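Local coordinates for macro domain-containing protein (Thermosipho africanus, PDB 7OMU), which is of no assigned function but joins a DarT-family domain to a macro domain, the latter holding adenosine-5-diphosphoribose in this model, at residues D121-D126 with T134-K139; P285-R290 with W313-P318; G331-L336 with C373-K378. The protein carries 1 engineered substitution. All blocks are in the same frame, centred on the assembly; numbering follows the deposited sequence.

Contact 1 of 3, residues D121-D126 with T134-K139; sequences DILITD and TQIYRK
Ile124 and Tyr137 exchange two backbone hydrogen bonds, Ile124 N to Tyr137 O at 2.8 Å and Tyr137 N to Ile124 O at 2.9 Å, and so form the hydrogen-bonded pair of an antiparallel beta hairpin. Thr125 faces Ile136 in the adjoining non-hydrogen-bonded pair, where side chains on one face lie close. Thr125 CG2 runs beside Ile136 CG1 at 3.6 Å, both pointing the same way. The other branch of that isoleucine, CG2, meets Leu123 CB at 3.6 Å, so one beta-branched residue, well suited to a strand, spans two partners. Leu123 CD2 in turn rests on the aliphatic root of Arg138, 3.7 Å from its CB, while the guanidinium forms a salt bridge with Glu141.

Toward the turn, Asp126 grips Gln135 by both backbone polar groups. Its N donates to Gln135 O at 3.2 Å, and its OD1 accepts from Gln135 N at 2.7 Å, the donor standing 36° out of the carboxylate plane. With CG between its own backbone N and carbonyl carbon (chi1 68°), Asp126 brings CG to 3.6 Å from Gln135 N. Further out, the Thr125 hydroxyl bonds to Gly127 O and Ala170 N, and that of Thr134 to Asn128 O and Arg165.

Strand 136-138 is the outermost strand of a four-stranded antiparallel sheet; strand 123-125 lies between it and strand 170-174, and helix 145-148 packs on Ile124.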
loop_
_atom_site.group_PDB
_atom_site.type_symbol
_atom_site.label_atom_id
_atom_site.label_comp_id
_atom_site.label_asym_id
_atom_site.label_seq_id
_atom_site.Cartn_x
_atom_site.Cartn_y
_atom_site.Cartn_z
ATOM N N ASP A 121 26.131 -7.748 17.183
ATOM C CA ASP A 121 25.708 -6.770 18.224
ATOM C C ASP A 121 24.362 -6.144 17.831
ATOM O O ASP A 121 23.954 -5.162 18.484
ATOM C CB ASP A 121 26.780 -5.696 18.441
ATOM C CG ASP A 121 26.952 -4.736 17.275
ATOM O OD1 ASP A 121 26.866 -5.193 16.113
ATOM O OD2 ASP A 121 27.163 -3.534 17.536
ATOM N N ILE A 122 23.705 -6.694 16.807
ATOM C CA ILE A 122 22.391 -6.212 16.289
ATOM C C ILE A 122 21.273 -6.926 17.043
ATOM O O ILE A 122 21.548 -7.946 17.702
ATOM C CB ILE A 122 22.246 -6.447 14.774
ATOM C CG1 ILE A 122 22.195 -7.940 14.430
ATOM C CG2 ILE A 122 23.334 -5.706 14.018
ATOM C CD1 ILE A 122 21.663 -8.235 13.050
ATOM N N LEU A 123 20.056 -6.404 16.897
ATOM C CA LEU A 123 18.801 -6.993 17.426
ATOM C C LEU A 123 17.791 -7.093 16.280
ATOM O O LEU A 123 17.909 -6.317 15.310
ATOM C CB LEU A 123 18.272 -6.113 18.559
ATOM C CG LEU A 123 19.274 -5.771 19.657
ATOM C CD1 LEU A 123 18.721 -4.697 20.574
ATOM C CD2 LEU A 123 19.651 -6.999 20.460
ATOM N N ILE A 124 16.851 -8.031 16.401
ATOM C CA ILE A 124 15.786 -8.305 15.398
ATOM C C ILE A 124 14.449 -8.375 16.137
ATOM O O ILE A 124 14.328 -9.185 17.081
ATOM C CB ILE A 124 16.116 -9.583 14.605
ATOM C CG1 ILE A 124 17.364 -9.366 13.744
ATOM C CG2 ILE A 124 14.926 -10.038 13.774
ATOM C CD1 ILE A 124 17.868 -10.602 13.043
ATOM N N THR A 125 13.502 -7.531 15.728
ATOM C CA THR A 125 12.131 -7.433 16.290
ATOM C C THR A 125 11.191 -8.305 15.446
ATOM O O THR A 125 11.452 -8.453 14.235
ATOM C CB THR A 125 11.675 -5.970 16.327
ATOM O OG1 THR A 125 11.286 -5.593 15.004
ATOM C CG2 THR A 125 12.750 -5.032 16.829
ATOM N N ASP A 126 10.142 -8.858 16.062
ATOM C CA ASP A 126 9.100 -9.657 15.364
ATOM C C ASP A 126 7.974 -8.718 14.915
ATOM O O ASP A 126 6.963 -9.218 14.389
ATOM C CB ASP A 126 8.593 -10.811 16.238
ATOM C CG ASP A 126 7.790 -10.381 17.456
ATOM O OD1 ASP A 126 7.928 -9.213 17.871
ATOM O OD2 ASP A 126 7.040 -11.221 17.987
ATOM N N THR A 134 5.325 -6.540 20.825
ATOM C CA THR A 134 6.512 -6.906 19.998
ATOM C C THR A 134 7.635 -7.439 20.895
ATOM O O THR A 134 7.815 -6.904 22.007
ATOM C CB THR A 134 7.007 -5.720 19.156
ATOM O OG1 THR A 134 6.027 -5.460 18.153
ATOM C CG2 THR A 134 8.341 -5.962 18.481
ATOM N N GLN A 135 8.376 -8.430 20.390
ATOM C CA GLN A 135 9.516 -9.090 21.071
ATOM C C GLN A 135 10.805 -8.835 20.286
ATOM O O GLN A 135 10.871 -9.252 19.111
ATOM C CB GLN A 135 9.262 -10.593 21.169
ATOM C CG GLN A 135 7.953 -10.939 21.858
ATOM C CD GLN A 135 8.061 -12.206 22.675
ATOM O OE1 GLN A 135 9.111 -12.529 23.234
ATOM N NE2 GLN A 135 6.962 -12.937 22.761
ATOM N N ILE A 136 11.791 -8.203 20.929
ATOM C CA ILE A 136 13.159 -7.972 20.376
ATOM C C ILE A 136 14.062 -9.110 20.854
ATOM O O ILE A 136 14.107 -9.347 22.074
ATOM C CB ILE A 136 13.712 -6.601 20.805
ATOM C CG1 ILE A 136 12.786 -5.459 20.391
ATOM C CG2 ILE A 136 15.116 -6.402 20.270
ATOM C CD1 ILE A 136 11.833 -5.034 21.466
ATOM N N TYR A 137 14.730 -9.789 19.921
ATOM C CA TYR A 137 15.710 -10.867 20.188
ATOM C C TYR A 137 17.079 -10.409 19.685
ATOM O O TYR A 137 17.124 -9.682 18.683
ATOM C CB TYR A 137 15.309 -12.169 19.489
ATOM C CG TYR A 137 13.901 -12.655 19.737
ATOM C CD1 TYR A 137 13.569 -13.334 20.903
ATOM C CD2 TYR A 137 12.901 -12.469 18.792
ATOM C CE1 TYR A 137 12.281 -13.797 21.129
ATOM C CE2 TYR A 137 11.610 -12.929 19.001
ATOM C CZ TYR A 137 11.300 -13.594 20.174
ATOM O OH TYR A 137 10.029 -14.040 20.395
ATOM N N ARG A 138 18.151 -10.817 20.364
ATOM C CA ARG A 138 19.545 -10.674 19.865
ATOM C C ARG A 138 19.828 -11.844 18.918
ATOM O O ARG A 138 19.088 -12.838 18.976
ATOM C CB ARG A 138 20.561 -10.556 21.009
ATOM C CG ARG A 138 20.500 -11.638 22.079
ATOM C CD ARG A 138 21.012 -11.141 23.421
ATOM N NE ARG A 138 20.208 -11.576 24.558
ATOM C CZ ARG A 138 20.278 -11.070 25.789
ATOM N NH1 ARG A 138 21.121 -10.089 26.073
ATOM N NH2 ARG A 138 19.496 -11.548 26.742
ATOM N N LYS A 139 20.844 -11.708 18.067
ATOM C CA LYS A 139 21.112 -12.636 16.931
ATOM C C LYS A 139 21.132 -14.080 17.451
ATOM O O LYS A 139 20.391 -14.909 16.879
ATOM C CB LYS A 139 22.415 -12.269 16.212
ATOM C CG LYS A 139 22.393 -12.495 14.703
ATOM C CD LYS A 139 23.756 -12.381 14.047
ATOM C CE LYS A 139 24.625 -13.605 14.252
ATOM N NZ LYS A 139 26.070 -13.273 14.244
#

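Contact 2 of 3, residues P285-R290 with W313-P318; sequences PYLYKR and WFLLFP
Trp313 lays its indole against Lys289, whose chain crosses one face of the ring obliquely. Lys289 CA lies 3.5 Å from the centroid of the five-membered ring, 14° off the normal, as a CH-pi contact. Lys289 CG stands 3.6 Å above the indole plane over its centre, and the extended chain carries CD and CE on across the six-membered ring. Lysine suits this place because its methylenes give a flat ring a smooth ridge while NZ reaches a salt bridge with Glu346. Lys289 centres an inverse gamma turn, beyond which Arg290 O comes to the indole edge in plane, 3.5 Å from Trp313 CD1. Leu287 CD2 meets the six-membered ring obliquely, 3.7 Å from Trp313 CE3.

At the other end Pro285 is the bump: its CB meets Leu315 CD1 at 4.0 Å, its CG approaches the Phe317 ring, and Pro318 CD sits against its CA. Leu315 CD1 also reaches Leu287 CB, the two leucines crossing at about a right angle on the face turned to helix 329-346.

The reverse face carries Tyr286, Tyr288, Phe314 and Leu316, which pack on helix 265-275. The side chains of Tyr286 and Leu316 lie side by side, pointing the same way, with CD2 of the tyrosine 4.1 Å from CD1 of the leucine. Arg290 lies beside Phe314, its NE 3.7 Å from CE1 and its guanidinium plane steeply turned to the ring, while its CB covers the centre of the Tyr288 ring.

Four backbone bonds join Tyr286 to Leu316 and Tyr288 to Phe314, attaching the outermost strand 286-288 to the macro-domain sheet. They fix the register, and apolar side chains pack on both faces, while Asp266 bonds to the Tyr288 hydroxyl and forms a salt bridge with Arg290 NH1, probably offsetting the arginine's charge.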
loop_
_atom_site.group_PDB
_atom_site.type_symbol
_atom_site.label_atom_id
_atom_site.label_comp_id
_atom_site.label_asym_id
_atom_site.label_seq_id
_atom_site.Cartn_x
_atom_site.Cartn_y
_atom_site.Cartn_z
ATOM N N PRO A 285 -26.241 -3.026 -8.392
ATOM C CA PRO A 285 -25.187 -2.737 -7.419
ATOM C C PRO A 285 -25.714 -2.022 -6.164
ATOM O O PRO A 285 -26.580 -1.168 -6.299
ATOM C CB PRO A 285 -24.220 -1.804 -8.165
ATOM C CG PRO A 285 -24.522 -2.019 -9.630
ATOM C CD PRO A 285 -25.995 -2.366 -9.681
ATOM N N TYR A 286 -25.178 -2.386 -4.994
ATOM C CA TYR A 286 -25.472 -1.756 -3.681
ATOM C C TYR A 286 -24.268 -0.906 -3.262
ATOM O O TYR A 286 -23.153 -1.455 -3.211
ATOM C CB TYR A 286 -25.794 -2.811 -2.618
ATOM C CG TYR A 286 -26.159 -2.246 -1.268
ATOM C CD1 TYR A 286 -27.467 -1.909 -0.960
ATOM C CD2 TYR A 286 -25.197 -2.044 -0.294
ATOM C CE1 TYR A 286 -27.814 -1.399 0.281
ATOM C CE2 TYR A 286 -25.524 -1.526 0.950
ATOM C CZ TYR A 286 -26.838 -1.206 1.242
ATOM O OH TYR A 286 -27.170 -0.699 2.463
ATOM N N LEU A 287 -24.499 0.381 -2.973
ATOM C CA LEU A 287 -23.468 1.324 -2.470
ATOM C C LEU A 287 -23.525 1.373 -0.939
ATOM O O LEU A 287 -24.554 1.805 -0.397
ATOM C CB LEU A 287 -23.706 2.712 -3.070
ATOM C CG LEU A 287 -22.729 3.793 -2.606
ATOM C CD1 LEU A 287 -21.325 3.507 -3.107
ATOM C CD2 LEU A 287 -23.185 5.160 -3.077
ATOM N N TYR A 288 -22.445 0.944 -0.284
ATOM C CA TYR A 288 -22.228 1.037 1.183
ATOM C C TYR A 288 -21.534 2.367 1.474
ATOM O O TYR A 288 -20.351 2.496 1.129
ATOM C CB TYR A 288 -21.393 -0.153 1.664
ATOM C CG TYR A 288 -21.070 -0.211 3.138
ATOM C CD1 TYR A 288 -21.844 0.428 4.091
ATOM C CD2 TYR A 288 -20.002 -0.970 3.584
ATOM C CE1 TYR A 288 -21.540 0.343 5.439
ATOM C CE2 TYR A 288 -19.687 -1.071 4.929
ATOM C CZ TYR A 288 -20.461 -0.412 5.864
ATOM O OH TYR A 288 -20.161 -0.512 7.194
ATOM N N LYS A 289 -22.258 3.325 2.060
ATOM C CA LYS A 289 -21.721 4.661 2.424
ATOM C C LYS A 289 -21.064 4.560 3.805
ATOM O O LYS A 289 -21.566 5.174 4.754
ATOM C CB LYS A 289 -22.828 5.713 2.334
ATOM C CG LYS A 289 -23.346 5.951 0.922
ATOM C CD LYS A 289 -24.347 7.073 0.825
ATOM C CE LYS A 289 -24.999 7.168 -0.536
ATOM N NZ LYS A 289 -26.096 8.166 -0.539
ATOM N N ARG A 290 -19.967 3.806 3.879
ATOM C CA ARG A 290 -19.177 3.514 5.104
ATOM C C ARG A 290 -18.583 4.816 5.656
ATOM O O ARG A 290 -17.791 5.458 4.937
ATOM C CB ARG A 290 -18.075 2.512 4.747
ATOM C CG ARG A 290 -17.566 1.669 5.905
ATOM C CD ARG A 290 -16.626 0.599 5.384
ATOM N NE ARG A 290 -15.236 0.917 5.646
ATOM C CZ ARG A 290 -14.437 0.212 6.432
ATOM N NH1 ARG A 290 -14.886 -0.869 7.041
ATOM N NH2 ARG A 290 -13.181 0.587 6.608
ATOM N N TRP A 313 -16.181 4.846 0.580
ATOM C CA TRP A 313 -17.397 4.013 0.384
ATOM C C TRP A 313 -17.013 2.751 -0.388
ATOM O O TRP A 313 -15.960 2.759 -1.045
ATOM C CB TRP A 313 -18.479 4.800 -0.367
ATOM C CG TRP A 313 -19.022 5.992 0.359
ATOM C CD1 TRP A 313 -18.823 6.338 1.666
ATOM C CD2 TRP A 313 -19.912 6.982 -0.181
ATOM N NE1 TRP A 313 -19.515 7.481 1.970
ATOM C CE2 TRP A 313 -20.190 7.900 0.856
ATOM C CE3 TRP A 313 -20.496 7.182 -1.434
ATOM C CZ2 TRP A 313 -21.022 9.002 0.668
ATOM C CZ3 TRP A 313 -21.321 8.269 -1.618
ATOM C CH2 TRP A 313 -21.582 9.165 -0.579
ATOM N N PHE A 314 -17.848 1.719 -0.312
ATOM C CA PHE A 314 -17.691 0.442 -1.049
ATOM C C PHE A 314 -18.937 0.214 -1.902
ATOM O O PHE A 314 -20.043 0.212 -1.342
ATOM C CB PHE A 314 -17.473 -0.723 -0.082
ATOM C CG PHE A 314 -16.097 -0.764 0.523
ATOM C CD1 PHE A 314 -15.757 0.077 1.568
ATOM C CD2 PHE A 314 -15.138 -1.629 0.027
ATOM C CE1 PHE A 314 -14.488 0.036 2.122
ATOM C CE2 PHE A 314 -13.867 -1.664 0.582
ATOM C CZ PHE A 314 -13.542 -0.835 1.631
ATOM N N LEU A 315 -18.747 0.054 -3.213
ATOM C CA LEU A 315 -19.815 -0.306 -4.174
ATOM C C LEU A 315 -19.752 -1.817 -4.390
ATOM O O LEU A 315 -18.719 -2.293 -4.869
ATOM C CB LEU A 315 -19.607 0.455 -5.486
ATOM C CG LEU A 315 -20.681 0.238 -6.551
ATOM C CD1 LEU A 315 -22.031 0.751 -6.070
ATOM C CD2 LEU A 315 -20.299 0.912 -7.860
ATOM N N LEU A 316 -20.807 -2.533 -4.003
ATOM C CA LEU A 316 -20.952 -3.992 -4.234
ATOM C C LEU A 316 -21.576 -4.196 -5.615
ATOM O O LEU A 316 -22.743 -3.816 -5.807
ATOM C CB LEU A 316 -21.793 -4.598 -3.107
ATOM C CG LEU A 316 -21.238 -4.351 -1.704
ATOM C CD1 LEU A 316 -22.198 -4.852 -0.641
ATOM C CD2 LEU A 316 -19.869 -4.996 -1.540
ATOM N N PHE A 317 -20.796 -4.755 -6.539
ATOM C CA PHE A 317 -21.123 -4.904 -7.976
ATOM C C PHE A 317 -21.254 -6.384 -8.312
ATOM O O PHE A 317 -20.253 -7.064 -8.511
ATOM C CB PHE A 317 -20.024 -4.247 -8.810
ATOM C CG PHE A 317 -20.367 -4.048 -10.261
ATOM C CD1 PHE A 317 -20.584 -5.132 -11.094
ATOM C CD2 PHE A 317 -20.460 -2.774 -10.793
ATOM C CE1 PHE A 317 -20.894 -4.948 -12.430
ATOM C CE2 PHE A 317 -20.765 -2.590 -12.131
ATOM C CZ PHE A 317 -20.985 -3.676 -12.946
ATOM N N PRO A 318 -22.482 -6.938 -8.397
ATOM C CA PRO A 318 -22.656 -8.346 -8.746
ATOM C C PRO A 318 -22.297 -8.623 -10.215
ATOM O O PRO A 318 -22.928 -8.047 -11.091
ATOM C CB PRO A 318 -24.146 -8.597 -8.477
ATOM C CG PRO A 318 -24.795 -7.239 -8.658
ATOM C CD PRO A 318 -23.762 -6.246 -8.169
#

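Contact 3 of 3, residues G331-L336 with C373-K378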
loop_
_atom_site.group_PDB
_atom_site.type_symbol
_atom_site.label_atom_id
_atom_site.label_comp_id
_atom_site.label_asym_id
_atom_site.label_seq_id
_atom_site.Cartn_x
_atom_site.Cartn_y
_atom_site.Cartn_z
ATOM N N GLY A 331 -25.175 -8.839 -16.889
ATOM C CA GLY A 331 -25.094 -8.453 -15.465
ATOM C C GLY A 331 -24.128 -7.304 -15.242
ATOM O O GLY A 331 -24.380 -6.474 -14.338
ATOM N N ILE A 332 -23.052 -7.266 -16.028
ATOM C CA ILE A 332 -22.007 -6.202 -15.985
ATOM C C ILE A 332 -22.561 -4.944 -16.664
ATOM O O ILE A 332 -22.560 -3.879 -16.021
ATOM C CB ILE A 332 -20.707 -6.707 -16.638
ATOM C CG1 ILE A 332 -20.072 -7.818 -15.798
ATOM C CG2 ILE A 332 -19.745 -5.559 -16.897
ATOM C CD1 ILE A 332 -18.914 -8.523 -16.469
ATOM N N GLU A 333 -23.019 -5.068 -17.915
ATOM C CA GLU A 333 -23.618 -3.958 -18.705
ATOM C C GLU A 333 -24.653 -3.243 -17.829
ATOM O O GLU A 333 -24.597 -2.003 -17.739
ATOM C CB GLU A 333 -24.231 -4.490 -20.002
ATOM C CG GLU A 333 -24.622 -3.397 -20.988
ATOM C CD GLU A 333 -24.271 -3.682 -22.439
ATOM O OE1 GLU A 333 -24.022 -4.865 -22.770
ATOM O OE2 GLU A 333 -24.234 -2.717 -23.233
ATOM N N SER A 334 -25.534 -4.011 -17.185
ATOM C CA SER A 334 -26.568 -3.527 -16.234
ATOM C C SER A 334 -25.922 -2.673 -15.137
ATOM O O SER A 334 -26.316 -1.507 -14.986
ATOM C CB SER A 334 -27.327 -4.678 -15.637
ATOM O OG SER A 334 -28.247 -4.205 -14.665
ATOM N N GLY A 335 -24.975 -3.251 -14.396
ATOM C CA GLY A 335 -24.273 -2.594 -13.278
ATOM C C GLY A 335 -23.585 -1.311 -13.713
ATOM O O GLY A 335 -23.637 -0.330 -12.950
ATOM N N LEU A 336 -22.960 -1.311 -14.893
ATOM C CA LEU A 336 -22.235 -0.131 -15.439
ATOM C C LEU A 336 -23.242 0.985 -15.732
ATOM O O LEU A 336 -22.966 2.136 -15.357
ATOM C CB LEU A 336 -21.456 -0.542 -16.692
ATOM C CG LEU A 336 -20.249 -1.443 -16.438
ATOM C CD1 LEU A 336 -19.762 -2.087 -17.728
ATOM C CD2 LEU A 336 -19.126 -0.662 -15.775
ATOM N N CYS A 373 -15.140 0.766 -20.344
ATOM C CA CYS A 373 -14.682 2.101 -20.814
ATOM C C CYS A 373 -15.861 2.845 -21.447
ATOM O O CYS A 373 -16.111 3.995 -21.043
ATOM C CB CYS A 373 -13.520 1.982 -21.797
ATOM S SG CYS A 373 -11.967 1.498 -21.001
ATOM N N ARG A 374 -16.566 2.190 -22.378
ATOM C CA ARG A 374 -17.784 2.705 -23.058
ATOM C C ARG A 374 -18.659 3.461 -22.056
ATOM O O ARG A 374 -19.096 4.568 -22.389
ATOM C CB ARG A 374 -18.613 1.563 -23.655
ATOM C CG ARG A 374 -18.189 1.116 -25.047
ATOM C CD ARG A 374 -19.091 -0.001 -25.548
ATOM N NE ARG A 374 -20.506 0.337 -25.371
ATOM C CZ ARG A 374 -21.488 -0.527 -25.091
ATOM N NH1 ARG A 374 -21.246 -1.823 -24.951
ATOM N NH2 ARG A 374 -22.725 -0.086 -24.940
ATOM N N TYR A 375 -18.910 2.873 -20.884
ATOM C CA TYR A 375 -19.862 3.394 -19.872
ATOM C C TYR A 375 -19.167 4.400 -18.950
ATOM O O TYR A 375 -19.722 5.495 -18.737
ATOM C CB TYR A 375 -20.493 2.241 -19.092
ATOM C CG TYR A 375 -21.645 1.588 -19.812
ATOM C CD1 TYR A 375 -22.930 2.109 -19.730
ATOM C CD2 TYR A 375 -21.449 0.467 -20.599
ATOM C CE1 TYR A 375 -23.992 1.524 -20.399
ATOM C CE2 TYR A 375 -22.500 -0.126 -21.281
ATOM C CZ TYR A 375 -23.776 0.402 -21.181
ATOM O OH TYR A 375 -24.810 -0.194 -21.844
ATOM N N LEU A 376 -18.001 4.042 -18.412
ATOM C CA LEU A 376 -17.334 4.812 -17.329
ATOM C C LEU A 376 -16.664 6.071 -17.890
ATOM O O LEU A 376 -16.298 6.946 -17.083
ATOM C CB LEU A 376 -16.321 3.908 -16.625
ATOM C CG LEU A 376 -16.922 2.749 -15.838
ATOM C CD1 LEU A 376 -15.840 1.792 -15.374
ATOM C CD2 LEU A 376 -17.723 3.260 -14.652
ATOM N N THR A 377 -16.511 6.172 -19.211
ATOM C CA THR A 377 -15.977 7.390 -19.874
ATOM C C THR A 377 -17.016 8.510 -19.742
ATOM O O THR A 377 -16.614 9.680 -19.678
ATOM C CB THR A 377 -15.557 7.098 -21.320
ATOM O OG1 THR A 377 -14.663 8.137 -21.715
ATOM C CG2 THR A 377 -16.722 6.997 -22.278
ATOM N N LYS A 378 -18.299 8.150 -19.675
ATOM C CA LYS A 378 -19.423 9.107 -19.501
ATOM C C LYS A 378 -19.283 9.836 -18.156
ATOM O O LYS A 378 -19.657 11.017 -18.105
ATOM C CB LYS A 378 -20.773 8.389 -19.582
ATOM C CG LYS A 378 -21.090 7.683 -20.896
ATOM C CD LYS A 378 -22.502 7.099 -20.924
ATOM C CE LYS A 378 -22.677 5.835 -21.750
ATOM N NZ LYS A 378 -23.029 6.113 -23.164
#
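Tyr375 overlaps Leu336, its ring carbon CG lying 3.8 Å from Leu336 CB, with the two side chains crossing at about a right angle. The leucine's CD1 reaches toward Tyr375 CD2, and its other methyl, CD2, meets Leu376 CG at 4.1 Å. A leucine fits here because its two methyls can touch consecutive residues of the facing helix at once. Glu333 O stands 4.3 Å above one face of the tyrosine ring, offset toward the rim, one turn before Leu336.

The polar end of the tyrosine is held by the same Glu333. Tyr375 OH donates to Glu333 OE2 at 2.9 Å; OE2 accepts through its anti lone pair, the one facing away from the other carboxylate oxygen. OE2 lies at the ring edge, in its plane, yet the carboxylate is turned 85° from the ring. Glu333 CG is anti to the backbone N (chi1 -169°), which brings it 3.3 Å from Tyr375 OH. Arg374 adds a salt bridge to the same oxygen, with a weak bond from NH2 to OE2 at 3.5 Å. Tyr375 CE2 stands 3.6 Å above one face of the Arg374 guanidinium, offset toward the rim. Tyrosine thus serves both halves of the contact, apolar at its base and polar at its tip, where Arg337 adds a weak bond to the hydroxyl.

The contact joins two helices of the macro domain's alpha/beta fold, 329-346 and 365-376; Leu371 of the second touches Ile332, Glu333 and Leu336, while Leu376 rests on Val383 and Ile385 of strand 383-386 and Leu227 of strand 227-231 in the mixed sheet.

In the fold
Contact 1 belongs to the DarT-family part and stands apart from the others, its centre 43 Å from that of contact 2 and 52 Å from that of contact 3, on the far side of the chain's centre. Contacts 2 and 3 are neighbours in the macro-domain half, with centres 15 Å apart, and they touch: Phe317 CZ lies 3.5 Å from Gly335 CA, and Pro285 CG 3.7 Å from the same atom. Gly335, which has no side chain, probably lets both approach helix 329-346 closely. The side chain of Phe317 is about 8 Å from the bound adenosine-5-diphosphoribose and that of Leu336 about 12 Å, so neither reaches the ligand directly.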